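Long-range contacts in gasdermin (Bradyrhizobium tropiciagri, PDB 7N50), which is a bacterial gasdermin, a palmitoylated pore-forming protein of immunity that probably perforates the cell membrane to bring about cell death: residues D9-L15 with F72-L78; G43-G47 with V254-S259; A119-L125 with V153-R159; L213-E217 with P244-I248. One frame throughout, in Å; residues are numbered along the deposited sequence.

Contact 1 (D9-L15 with F72-L78)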
loop_
_atom_site.group_PDB
_atom_site.type_symbol
_atom_site.label_atom_id
_atom_site.label_comp_id
_atom_site.label_asym_id
_atom_site.label_seq_id
_atom_site.Cartn_x
_atom_site.Cartn_y
_atom_site.Cartn_z
ATOM N N ASP A 9 5.489 -5.651 -14.713
ATOM C CA ASP A 9 5.686 -4.223 -14.518
ATOM C C ASP A 9 6.889 -4.056 -13.604
ATOM O O ASP A 9 6.969 -4.712 -12.563
ATOM C CB ASP A 9 4.419 -3.600 -13.929
ATOM C CG ASP A 9 4.556 -2.120 -13.672
ATOM O OD1 ASP A 9 5.185 -1.744 -12.662
ATOM O OD2 ASP A 9 4.057 -1.337 -14.506
ATOM N N GLU A 10 7.837 -3.214 -14.011
ATOM C CA GLU A 10 9.104 -3.117 -13.288
ATOM C C GLU A 10 8.899 -2.672 -11.835
ATOM O O GLU A 10 9.479 -3.244 -10.900
ATOM C CB GLU A 10 10.005 -2.144 -14.025
ATOM C CG GLU A 10 11.376 -1.985 -13.475
ATOM C CD GLU A 10 12.111 -0.912 -14.241
ATOM O OE1 GLU A 10 11.779 0.281 -14.051
ATOM O OE2 GLU A 10 12.982 -1.263 -15.067
ATOM N N LEU A 11 8.084 -1.646 -11.622
ATOM C CA LEU A 11 7.853 -1.212 -10.251
ATOM C C LEU A 11 7.036 -2.235 -9.486
ATOM O O LEU A 11 7.318 -2.510 -8.315
ATOM C CB LEU A 11 7.169 0.162 -10.249
ATOM C CG LEU A 11 6.779 0.709 -8.880
ATOM C CD1 LEU A 11 8.022 0.872 -7.998
ATOM C CD2 LEU A 11 6.048 2.046 -9.049
ATOM N N MET A 12 6.028 -2.827 -10.127
ATOM C CA MET A 12 5.258 -3.866 -9.449
ATOM C C MET A 12 6.166 -5.000 -8.988
ATOM O O MET A 12 6.058 -5.483 -7.847
ATOM C CB MET A 12 4.183 -4.390 -10.393
ATOM C CG MET A 12 3.500 -5.619 -9.894
ATOM S SD MET A 12 2.571 -5.197 -8.434
ATOM C CE MET A 12 1.221 -4.301 -9.176
ATOM N N ALA A 13 7.090 -5.412 -9.849
ATOM C CA ALA A 13 8.002 -6.495 -9.490
ATOM C C ALA A 13 8.920 -6.086 -8.345
ATOM O O ALA A 13 9.178 -6.885 -7.438
ATOM C CB ALA A 13 8.809 -6.923 -10.714
ATOM N N ALA A 14 9.393 -4.830 -8.349
ATOM C CA ALA A 14 10.201 -4.336 -7.238
ATOM C C ALA A 14 9.413 -4.328 -5.928
ATOM O O ALA A 14 9.943 -4.706 -4.881
ATOM C CB ALA A 14 10.715 -2.931 -7.549
ATOM N N LEU A 15 8.158 -3.876 -5.965
ATOM C CA LEU A 15 7.322 -3.871 -4.762
ATOM C C LEU A 15 7.107 -5.284 -4.227
ATOM O O LEU A 15 7.243 -5.539 -3.018
ATOM C CB LEU A 15 5.978 -3.214 -5.086
ATOM C CG LEU A 15 6.134 -1.727 -5.410
ATOM C CD1 LEU A 15 4.841 -1.193 -5.992
ATOM C CD2 LEU A 15 6.525 -0.935 -4.161
ATOM N N PHE A 72 13.175 2.589 -4.812
ATOM C CA PHE A 72 12.829 1.433 -5.634
ATOM C C PHE A 72 13.563 1.364 -6.969
ATOM O O PHE A 72 13.724 0.258 -7.508
ATOM C CB PHE A 72 11.309 1.374 -5.830
ATOM C CG PHE A 72 10.618 0.935 -4.600
ATOM C CD1 PHE A 72 10.757 -0.374 -4.151
ATOM C CD2 PHE A 72 9.880 1.825 -3.844
ATOM C CE1 PHE A 72 10.144 -0.785 -2.976
ATOM C CE2 PHE A 72 9.273 1.413 -2.685
ATOM C CZ PHE A 72 9.418 0.110 -2.247
ATOM N N ARG A 73 14.048 2.493 -7.487
ATOM C CA ARG A 73 14.750 2.552 -8.775
ATOM C C ARG A 73 13.990 1.802 -9.863
ATOM O O ARG A 73 14.565 1.065 -10.668
ATOM C CB ARG A 73 16.182 2.030 -8.648
ATOM C CG ARG A 73 17.095 2.965 -7.878
ATOM C CD ARG A 73 17.089 4.346 -8.513
ATOM N NE ARG A 73 16.274 5.298 -7.768
ATOM C CZ ARG A 73 15.864 6.465 -8.247
ATOM N NH1 ARG A 73 16.144 6.842 -9.486
ATOM N NH2 ARG A 73 15.158 7.275 -7.463
ATOM N N ALA A 74 12.678 1.985 -9.882
ATOM C CA ALA A 74 11.831 1.353 -10.873
ATOM C C ALA A 74 10.624 2.243 -11.099
ATOM O O ALA A 74 10.192 2.968 -10.200
ATOM C CB ALA A 74 11.387 -0.041 -10.415
ATOM N N SER A 75 10.048 2.153 -12.286
ATOM C CA SER A 75 8.819 2.862 -12.584
ATOM C C SER A 75 7.861 1.912 -13.287
ATOM O O SER A 75 8.268 0.864 -13.805
ATOM C CB SER A 75 9.094 4.104 -13.456
ATOM O OG SER A 75 9.843 3.754 -14.618
ATOM N N SER A 76 6.593 2.301 -13.304
ATOM C CA SER A 76 5.530 1.601 -14.018
ATOM C C SER A 76 5.131 2.392 -15.253
ATOM O O SER A 76 5.005 3.615 -15.192
ATOM C CB SER A 76 4.296 1.431 -13.149
ATOM O OG SER A 76 4.539 0.607 -12.030
ATOM N N ILE A 77 4.919 1.715 -16.377
ATOM C CA ILE A 77 4.417 2.365 -17.576
ATOM C C ILE A 77 2.986 1.897 -17.756
ATOM O O ILE A 77 2.745 0.705 -18.009
ATOM C CB ILE A 77 5.254 2.035 -18.818
ATOM C CG1 ILE A 77 6.709 2.479 -18.623
ATOM C CG2 ILE A 77 4.625 2.722 -20.035
ATOM C CD1 ILE A 77 7.645 2.040 -19.743
ATOM N N LEU A 78 2.041 2.816 -17.636
ATOM C CA LEU A 78 0.627 2.475 -17.554
ATOM C C LEU A 78 -0.128 3.132 -18.701
ATOM O O LEU A 78 -0.040 4.351 -18.892
ATOM C CB LEU A 78 0.028 2.916 -16.214
ATOM C CG LEU A 78 0.658 2.326 -14.956
ATOM C CD1 LEU A 78 -0.064 2.885 -13.741
ATOM C CD2 LEU A 78 0.552 0.804 -14.986
#
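L11, F72 and A74 have the most surface buried here. L11 lies on the first turn of helix 10-17, and its CB sits 4.2 Å from A74 CB. L11 CD1 is 4.0 Å from F72 CB. A14, one turn further on, adds its CB at 4.1 Å from A74 CB. F72 covers the later part of the helix segment. L15 CD2 lies over one face of the F72 ring, 3.9 Å from its centroid, a CH-pi contact. The helix begins with an N-cap: D9 OD1 accepts from M12 N at 2.9 Å. S76 OG donates to that same D9 OD1 at 2.5 Å, so the cap is tied to strand 76-79. E10 OE1 accepts from S75 N at 3.1 Å, and L11 N gives a weak bond to S75 O at 3.3 Å. The N-terminal helix packs on the gasdermin's large mixed sheet where strands 76-79 and 112-124 pair. L11 and L15 also touch I117 on strand 112-124. S75 OG is held by Q114 of that strand.

Contact 2 (G43-G47 with V254-S259)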
loop_
_atom_site.group_PDB
_atom_site.type_symbol
_atom_site.label_atom_id
_atom_site.label_comp_id
_atom_site.label_asym_id
_atom_site.label_seq_id
_atom_site.Cartn_x
_atom_site.Cartn_y
_atom_site.Cartn_z
ATOM N N GLY A 43 -13.169 -9.790 2.146
ATOM C CA GLY A 43 -12.245 -8.702 2.362
ATOM C C GLY A 43 -11.326 -8.924 3.555
ATOM O O GLY A 43 -11.395 -9.935 4.258
ATOM N N ALA A 44 -10.464 -7.933 3.775
ATOM C CA ALA A 44 -9.510 -7.962 4.868
ATOM C C ALA A 44 -9.664 -6.686 5.668
ATOM O O ALA A 44 -10.101 -5.662 5.137
ATOM C CB ALA A 44 -8.075 -8.088 4.358
ATOM N N ARG A 45 -9.293 -6.750 6.940
ATOM C CA ARG A 45 -9.303 -5.561 7.779
ATOM C C ARG A 45 -8.254 -5.702 8.867
ATOM O O ARG A 45 -7.798 -6.804 9.191
ATOM C CB ARG A 45 -10.671 -5.358 8.416
ATOM C CG ARG A 45 -11.044 -6.525 9.321
ATOM C CD ARG A 45 -12.410 -6.313 9.934
ATOM N NE ARG A 45 -12.831 -7.490 10.678
ATOM C CZ ARG A 45 -12.461 -7.761 11.920
ATOM N NH1 ARG A 45 -11.648 -6.958 12.590
ATOM N NH2 ARG A 45 -12.915 -8.871 12.502
ATOM N N LEU A 46 -7.881 -4.563 9.440
ATOM C CA LEU A 46 -7.102 -4.611 10.657
ATOM C C LEU A 46 -7.978 -5.115 11.786
ATOM O O LEU A 46 -9.192 -4.855 11.825
ATOM C CB LEU A 46 -6.527 -3.230 10.959
ATOM C CG LEU A 46 -5.401 -3.045 9.949
ATOM C CD1 LEU A 46 -5.389 -1.651 9.355
ATOM C CD2 LEU A 46 -4.043 -3.412 10.547
ATOM N N GLY A 47 -7.376 -5.908 12.660
ATOM C CA GLY A 47 -8.099 -6.479 13.768
ATOM C C GLY A 47 -7.255 -6.607 15.014
ATOM O O GLY A 47 -6.139 -6.086 15.075
ATOM N N VAL A 254 -4.880 -3.932 -1.566
ATOM C CA VAL A 254 -5.700 -4.481 -0.498
ATOM C C VAL A 254 -6.490 -3.335 0.114
ATOM O O VAL A 254 -5.928 -2.476 0.797
ATOM C CB VAL A 254 -4.850 -5.192 0.570
ATOM C CG1 VAL A 254 -5.756 -5.797 1.676
ATOM C CG2 VAL A 254 -3.986 -6.288 -0.086
ATOM N N ASP A 255 -7.813 -3.359 -0.081
ATOM C CA ASP A 255 -8.681 -2.445 0.646
ATOM C C ASP A 255 -8.717 -2.891 2.094
ATOM O O ASP A 255 -9.122 -4.016 2.391
ATOM C CB ASP A 255 -10.076 -2.449 0.038
ATOM C CG ASP A 255 -10.104 -1.772 -1.315
ATOM O OD1 ASP A 255 -9.819 -0.564 -1.385
ATOM O OD2 ASP A 255 -10.424 -2.444 -2.312
ATOM N N LEU A 256 -8.245 -2.033 2.995
ATOM C CA LEU A 256 -7.960 -2.437 4.361
ATOM C C LEU A 256 -8.550 -1.432 5.336
ATOM O O LEU A 256 -7.855 -0.529 5.803
ATOM C CB LEU A 256 -6.453 -2.565 4.574
ATOM C CG LEU A 256 -6.020 -3.226 5.883
ATOM C CD1 LEU A 256 -6.330 -4.728 5.810
ATOM C CD2 LEU A 256 -4.510 -3.000 6.155
ATOM N N PRO A 257 -9.816 -1.581 5.713
ATOM C CA PRO A 257 -10.385 -0.666 6.701
ATOM C C PRO A 257 -9.624 -0.731 8.025
ATOM O O PRO A 257 -9.098 -1.776 8.432
ATOM C CB PRO A 257 -11.835 -1.157 6.838
ATOM C CG PRO A 257 -12.134 -1.814 5.504
ATOM C CD PRO A 257 -10.821 -2.497 5.151
ATOM N N GLU A 258 -9.518 0.430 8.667
ATOM C CA GLU A 258 -8.960 0.532 10.011
ATOM C C GLU A 258 -9.779 -0.286 11.004
ATOM O O GLU A 258 -10.955 -0.595 10.781
ATOM C CB GLU A 258 -8.944 2.003 10.444
ATOM C CG GLU A 258 -8.182 2.925 9.501
ATOM C CD GLU A 258 -8.378 4.401 9.810
ATOM O OE1 GLU A 258 -8.256 4.799 10.999
ATOM O OE2 GLU A 258 -8.641 5.157 8.861
ATOM N N SER A 259 -9.158 -0.633 12.118
ATOM C CA SER A 259 -9.932 -1.346 13.139
ATOM C C SER A 259 -10.857 -0.363 13.855
ATOM O O SER A 259 -10.401 0.601 14.472
ATOM C CB SER A 259 -9.024 -2.061 14.148
ATOM O OG SER A 259 -8.338 -1.139 14.976
ATOM O OXT SER A 259 -12.082 -0.503 13.825
HETATM O O HOH W 1 -10.056 -6.205 1.370
HETATM O O HOH W 2 -11.589 -2.929 10.728
#
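The two segments run roughly the same way, with end-to-end directions 26° apart. R45 and L256 have their CA atoms 4.8 Å apart, and L46 and S259 theirs 5.0 Å apart. One direct backbone hydrogen bond joins them, from L46 N to P257 O at 3.2 Å. Water 1 accepts from A44 N (3.0 Å) and donates to D255 O (2.6 Å). Water 2 donates to L46 O (3.3 Å) and E258 O (2.4 Å). The C-terminal tail therefore leaves strand 253-255 and continues beside strand 44-47 with a sparse, partly water-mediated pairing. Strand 253-255 itself pairs in parallel with strand 21-27. The side chains of A44, L46, V254 and L256 form the apolar side. L46 CD1 meets L256 CD2 at 3.6 Å, and A44 CB lies 4.1 Å from L256 CD1 and 4.2 Å from V254 CG1. I36 of strand 35-38 touches A44, L46 and L256. The charged ends turn to other partners: R45 forms a salt bridge with E51, and D255 with R89.

Contact 3 (A119-L125 with V153-R159)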
loop_
_atom_site.group_PDB
_atom_site.type_symbol
_atom_site.label_atom_id
_atom_site.label_comp_id
_atom_site.label_asym_id
_atom_site.label_seq_id
_atom_site.Cartn_x
_atom_site.Cartn_y
_atom_site.Cartn_z
ATOM N N ALA A 119 10.173 9.172 -2.403
ATOM C CA ALA A 119 10.742 9.077 -1.049
ATOM C C ALA A 119 10.131 7.953 -0.211
ATOM O O ALA A 119 9.520 8.197 0.846
ATOM C CB ALA A 119 10.610 10.431 -0.327
ATOM N N PRO A 120 10.277 6.708 -0.632
ATOM C CA PRO A 120 9.810 5.586 0.187
ATOM C C PRO A 120 10.748 5.328 1.362
ATOM O O PRO A 120 11.937 5.678 1.350
ATOM C CB PRO A 120 9.801 4.398 -0.785
ATOM C CG PRO A 120 10.497 4.888 -2.053
ATOM C CD PRO A 120 11.020 6.263 -1.821
ATOM N N ALA A 121 10.180 4.699 2.394
ATOM C CA ALA A 121 10.915 4.326 3.597
ATOM C C ALA A 121 10.189 3.159 4.257
ATOM O O ALA A 121 9.005 2.933 4.008
ATOM C CB ALA A 121 11.011 5.489 4.575
ATOM N N ASN A 122 10.897 2.423 5.123
ATOM C CA ASN A 122 10.199 1.361 5.840
ATOM C C ASN A 122 10.648 1.265 7.290
ATOM O O ASN A 122 11.685 1.780 7.695
ATOM C CB ASN A 122 10.355 -0.013 5.153
ATOM C CG ASN A 122 11.757 -0.527 5.183
ATOM O OD1 ASN A 122 12.305 -0.809 6.244
ATOM N ND2 ASN A 122 12.353 -0.680 4.008
ATOM N N LYS A 123 9.831 0.563 8.069
ATOM C CA LYS A 123 10.105 0.308 9.478
ATOM C C LYS A 123 9.713 -1.132 9.742
ATOM O O LYS A 123 8.605 -1.557 9.388
ATOM C CB LYS A 123 9.322 1.264 10.397
ATOM C CG LYS A 123 9.540 1.049 11.899
ATOM C CD LYS A 123 8.727 2.076 12.710
ATOM C CE LYS A 123 8.571 1.748 14.181
ATOM N NZ LYS A 123 8.021 2.954 14.895
ATOM N N GLU A 124 10.608 -1.892 10.351
ATOM C CA GLU A 124 10.415 -3.327 10.479
ATOM C C GLU A 124 10.072 -3.731 11.903
ATOM O O GLU A 124 10.547 -3.121 12.878
ATOM C CB GLU A 124 11.672 -4.080 10.027
ATOM C CG GLU A 124 12.155 -3.657 8.655
ATOM C CD GLU A 124 13.181 -4.599 8.060
ATOM O OE1 GLU A 124 13.474 -5.645 8.678
ATOM O OE2 GLU A 124 13.688 -4.282 6.962
ATOM N N LEU A 125 9.235 -4.780 11.990
ATOM C CA LEU A 125 9.106 -5.603 13.189
ATOM C C LEU A 125 10.356 -6.454 13.312
ATOM O O LEU A 125 10.688 -7.211 12.390
ATOM C CB LEU A 125 7.879 -6.522 13.077
ATOM C CG LEU A 125 7.628 -7.486 14.232
ATOM C CD1 LEU A 125 7.118 -6.690 15.395
ATOM C CD2 LEU A 125 6.584 -8.531 13.795
ATOM N N VAL A 153 0.455 -11.057 10.256
ATOM C CA VAL A 153 1.150 -10.103 11.114
ATOM C C VAL A 153 1.912 -9.139 10.218
ATOM O O VAL A 153 2.614 -9.571 9.299
ATOM C CB VAL A 153 2.106 -10.816 12.084
ATOM C CG1 VAL A 153 2.855 -9.774 12.956
ATOM C CG2 VAL A 153 1.375 -11.845 12.981
ATOM N N VAL A 154 1.794 -7.836 10.492
ATOM C CA VAL A 154 2.557 -6.838 9.755
ATOM C C VAL A 154 4.010 -6.912 10.196
ATOM O O VAL A 154 4.325 -6.685 11.371
ATOM C CB VAL A 154 2.011 -5.430 10.004
ATOM C CG1 VAL A 154 2.882 -4.380 9.266
ATOM C CG2 VAL A 154 0.524 -5.349 9.606
ATOM N N THR A 155 4.907 -7.236 9.260
ATOM C CA THR A 155 6.325 -7.279 9.602
ATOM C C THR A 155 7.101 -6.074 9.080
ATOM O O THR A 155 8.202 -5.825 9.576
ATOM C CB THR A 155 6.960 -8.572 9.085
ATOM O OG1 THR A 155 6.767 -8.635 7.663
ATOM C CG2 THR A 155 6.304 -9.780 9.748
ATOM N N LYS A 156 6.578 -5.319 8.108
ATOM C CA LYS A 156 7.223 -4.061 7.709
ATOM C C LYS A 156 6.136 -3.091 7.275
ATOM O O LYS A 156 5.199 -3.480 6.560
ATOM C CB LYS A 156 8.214 -4.230 6.550
ATOM C CG LYS A 156 9.227 -5.330 6.743
ATOM C CD LYS A 156 10.200 -5.435 5.599
ATOM C CE LYS A 156 11.073 -6.678 5.848
ATOM N NZ LYS A 156 12.007 -6.968 4.729
ATOM N N VAL A 157 6.264 -1.833 7.710
ATOM C CA VAL A 157 5.397 -0.747 7.265
ATOM C C VAL A 157 6.176 0.093 6.276
ATOM O O VAL A 157 7.331 0.459 6.540
ATOM C CB VAL A 157 4.907 0.093 8.457
ATOM C CG1 VAL A 157 4.094 1.246 7.994
ATOM C CG2 VAL A 157 4.070 -0.781 9.410
ATOM N N TRP A 158 5.559 0.402 5.153
ATOM C CA TRP A 158 6.202 1.150 4.077
ATOM C C TRP A 158 5.485 2.478 3.914
ATOM O O TRP A 158 4.255 2.494 3.778
ATOM C CB TRP A 158 6.127 0.381 2.756
ATOM C CG TRP A 158 6.889 -0.866 2.795
ATOM C CD1 TRP A 158 6.466 -2.094 3.296
ATOM C CD2 TRP A 158 8.214 -1.079 2.299
ATOM N NE1 TRP A 158 7.476 -3.027 3.170
ATOM C CE2 TRP A 158 8.542 -2.434 2.536
ATOM C CE3 TRP A 158 9.152 -0.261 1.652
ATOM C CZ2 TRP A 158 9.782 -2.987 2.158
ATOM C CZ3 TRP A 158 10.380 -0.819 1.282
ATOM C CH2 TRP A 158 10.676 -2.154 1.540
ATOM N N ARG A 159 6.237 3.587 3.932
ATOM C CA ARG A 159 5.625 4.891 3.713
ATOM C C ARG A 159 6.339 5.640 2.595
ATOM O O ARG A 159 7.439 5.297 2.185
ATOM C CB ARG A 159 5.584 5.719 5.008
ATOM C CG ARG A 159 6.934 6.119 5.573
ATOM C CD ARG A 159 6.696 6.761 6.937
ATOM N NE ARG A 159 7.825 7.558 7.397
ATOM C CZ ARG A 159 7.886 8.164 8.579
ATOM N NH1 ARG A 159 6.882 8.106 9.443
ATOM N NH2 ARG A 159 8.982 8.841 8.902
HETATM O O HOH W 3 10.862 -7.910 9.330
#
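A classic beta bulge interrupts strand 150-168 here: T155 and K156 both face T214 on the next strand. On its other side, segments 121-124 and 153-159 run antiparallel, their axes at 158°. A121 with R159 and K123 with V157 are hydrogen-bonded pairs. In the first, A121 N to R159 O and R159 N to A121 O are both 2.8 Å. In the second, K123 N to V157 O and V157 N to K123 O are both 2.9 Å. L125 N adds a bond to T155 O at 2.8 Å. N122 and W158 form a non-hydrogen-bonded pair. N122 CB sits over the indole six-membered ring, 3.7 Å from its centroid, in a CH-pi contact. On the same face, E124 OE2 and K156 NZ make a long salt bridge of 3.9 Å. L125 CD2 packs on V153 CG1 at 4.0 Å. Strand 150-168 lies between strands 112-124 and 208-221 in the sheet. W158 NE1 bonds T214 on the latter, and F128 of helix 128-138 covers V153 and T155.

Contact 4 (L213-E217 with P244-I248)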
loop_
_atom_site.group_PDB
_atom_site.type_symbol
_atom_site.label_atom_id
_atom_site.label_comp_id
_atom_site.label_asym_id
_atom_site.label_seq_id
_atom_site.Cartn_x
_atom_site.Cartn_y
_atom_site.Cartn_z
ATOM N N LEU A 213 2.402 -2.764 3.167
ATOM C CA LEU A 213 2.790 -3.603 4.308
ATOM C C LEU A 213 3.424 -4.886 3.807
ATOM O O LEU A 213 2.934 -5.501 2.863
ATOM C CB LEU A 213 1.582 -3.997 5.178
ATOM C CG LEU A 213 0.682 -2.838 5.602
ATOM C CD1 LEU A 213 -0.632 -3.427 6.180
ATOM C CD2 LEU A 213 1.387 -1.965 6.617
ATOM N N THR A 214 4.510 -5.299 4.452
ATOM C CA THR A 214 5.026 -6.651 4.326
ATOM C C THR A 214 4.394 -7.484 5.435
ATOM O O THR A 214 4.223 -6.992 6.551
ATOM C CB THR A 214 6.548 -6.673 4.419
ATOM O OG1 THR A 214 7.080 -5.849 3.376
ATOM C CG2 THR A 214 7.109 -8.089 4.209
ATOM N N LEU A 215 4.053 -8.727 5.124
ATOM C CA LEU A 215 3.220 -9.546 6.000
ATOM C C LEU A 215 3.805 -10.944 6.149
ATOM O O LEU A 215 4.451 -11.464 5.234
ATOM C CB LEU A 215 1.797 -9.712 5.435
ATOM C CG LEU A 215 1.068 -8.408 5.112
ATOM C CD1 LEU A 215 -0.253 -8.764 4.456
ATOM C CD2 LEU A 215 0.820 -7.592 6.388
ATOM N N ARG A 216 3.521 -11.570 7.291
ATOM C CA ARG A 216 3.788 -12.988 7.497
ATOM C C ARG A 216 2.487 -13.641 7.937
ATOM O O ARG A 216 1.809 -13.135 8.834
ATOM C CB ARG A 216 4.895 -13.203 8.527
ATOM C CG ARG A 216 6.285 -12.965 7.942
ATOM C CD ARG A 216 7.412 -13.327 8.892
ATOM N NE ARG A 216 7.593 -14.766 9.040
ATOM C CZ ARG A 216 8.690 -15.318 9.541
ATOM N NH1 ARG A 216 9.726 -14.577 9.908
ATOM N NH2 ARG A 216 8.758 -16.640 9.659
ATOM N N GLU A 217 2.115 -14.746 7.294
ATOM C CA GLU A 217 0.866 -15.410 7.649
ATOM C C GLU A 217 1.072 -16.337 8.837
ATOM O O GLU A 217 2.095 -17.025 8.930
ATOM C CB GLU A 217 0.310 -16.215 6.475
ATOM C CG GLU A 217 -1.066 -16.767 6.787
ATOM C CD GLU A 217 -1.724 -17.459 5.611
ATOM O OE1 GLU A 217 -1.148 -17.474 4.500
ATOM O OE2 GLU A 217 -2.838 -17.958 5.813
ATOM N N PRO A 244 9.853 -15.210 3.214
ATOM C CA PRO A 244 8.582 -15.838 3.578
ATOM C C PRO A 244 7.434 -14.835 3.530
ATOM O O PRO A 244 6.547 -14.855 4.381
ATOM C CB PRO A 244 8.835 -16.312 5.008
ATOM C CG PRO A 244 9.715 -15.229 5.574
ATOM C CD PRO A 244 10.535 -14.664 4.402
ATOM N N PHE A 245 7.455 -13.981 2.518
ATOM C CA PHE A 245 6.439 -12.943 2.373
ATOM C C PHE A 245 5.073 -13.563 2.108
ATOM O O PHE A 245 4.956 -14.548 1.375
ATOM C CB PHE A 245 6.810 -12.008 1.221
ATOM C CG PHE A 245 8.099 -11.280 1.423
ATOM C CD1 PHE A 245 8.518 -10.934 2.695
ATOM C CD2 PHE A 245 8.910 -10.956 0.340
ATOM C CE1 PHE A 245 9.720 -10.270 2.882
ATOM C CE2 PHE A 245 10.105 -10.282 0.524
ATOM C CZ PHE A 245 10.506 -9.938 1.791
ATOM N N ALA A 246 4.035 -12.993 2.706
ATOM C CA ALA A 246 2.660 -13.396 2.433
ATOM C C ALA A 246 1.901 -12.283 1.712
ATOM O O ALA A 246 2.137 -11.097 1.939
ATOM C CB ALA A 246 1.908 -13.760 3.719
ATOM N N PHE A 247 0.927 -12.676 0.888
ATOM C CA PHE A 247 0.147 -11.739 0.085
ATOM C C PHE A 247 -1.329 -12.028 0.272
ATOM O O PHE A 247 -1.748 -13.197 0.237
ATOM C CB PHE A 247 0.526 -11.823 -1.422
ATOM C CG PHE A 247 1.937 -11.421 -1.700
ATOM C CD1 PHE A 247 2.284 -10.075 -1.796
ATOM C CD2 PHE A 247 2.939 -12.378 -1.770
ATOM C CE1 PHE A 247 3.588 -9.702 -2.033
ATOM C CE2 PHE A 247 4.259 -11.999 -1.990
ATOM C CZ PHE A 247 4.577 -10.668 -2.129
ATOM N N ILE A 248 -2.112 -10.974 0.452
ATOM C CA ILE A 248 -3.550 -11.096 0.712
ATOM C C ILE A 248 -4.305 -11.071 -0.605
ATOM O O ILE A 248 -4.137 -10.144 -1.407
ATOM C CB ILE A 248 -4.043 -9.960 1.626
ATOM C CG1 ILE A 248 -3.414 -10.055 3.002
ATOM C CG2 ILE A 248 -5.586 -9.971 1.740
ATOM C CD1 ILE A 248 -3.824 -8.915 3.906
HETATM O O HOH W 4 4.507 -9.775 2.557
HETATM O O HOH W 5 4.015 -16.168 5.582
#
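L215 and A246 dominate this contact. L215 takes the mt rotamer, chi1 -54° and chi2 175°, which carries CD1 to 3.6 Å from CD1 of I248. I248 is also mt, so two extended side chains meet at their tips. A246 points its CB at the strand, 4.4 Å from L215 CB and 4.0 Å from E217 CB. Its N donates to L215 O at 3.0 Å. Residues 244-248 run at 90°, end to end, to residues 214-217 of strand 208-221 in the mixed sheet, rather than adding a strand beside it. Water 4 accepts from L215 N and donates to A246 O, both at 2.8 Å. Water 5 likewise joins E217 N (2.9 Å) to P244 O (3.1 Å). R216 starts away from the loop, but a p bend at chi3 swings its guanidinium back, with P244 CG over one face. Its NH2 forms a salt bridge with D227. T214 has chi1 -59°: its CG2 lies 3.5 Å from F245 CD1, while OG1 bonds W158 NE1 and E18 O.

All four contacts reach one mixed sheet. Contact 1 closes before contact 3 opens, and contact 3 before contact 4. Contacts 3 and 4 both lie inside the loop closed by contact 2, whose segments alternate with those of contact 1. Contacts 1 and 2 lie on opposite sides of the chain's centre, with centres about 25 Å apart. Contacts 3 and 4 are closer, about 12 Å between centres, and meet through neighbouring strands, 150-168 and 208-221 respectively. F72 of contact 1 packs on P120 and W158 of contact 3. L256 of contact 2 packs on L213 of contact 4. The N-terminal helix and C-terminal tail thus pack on different strands of one sheet.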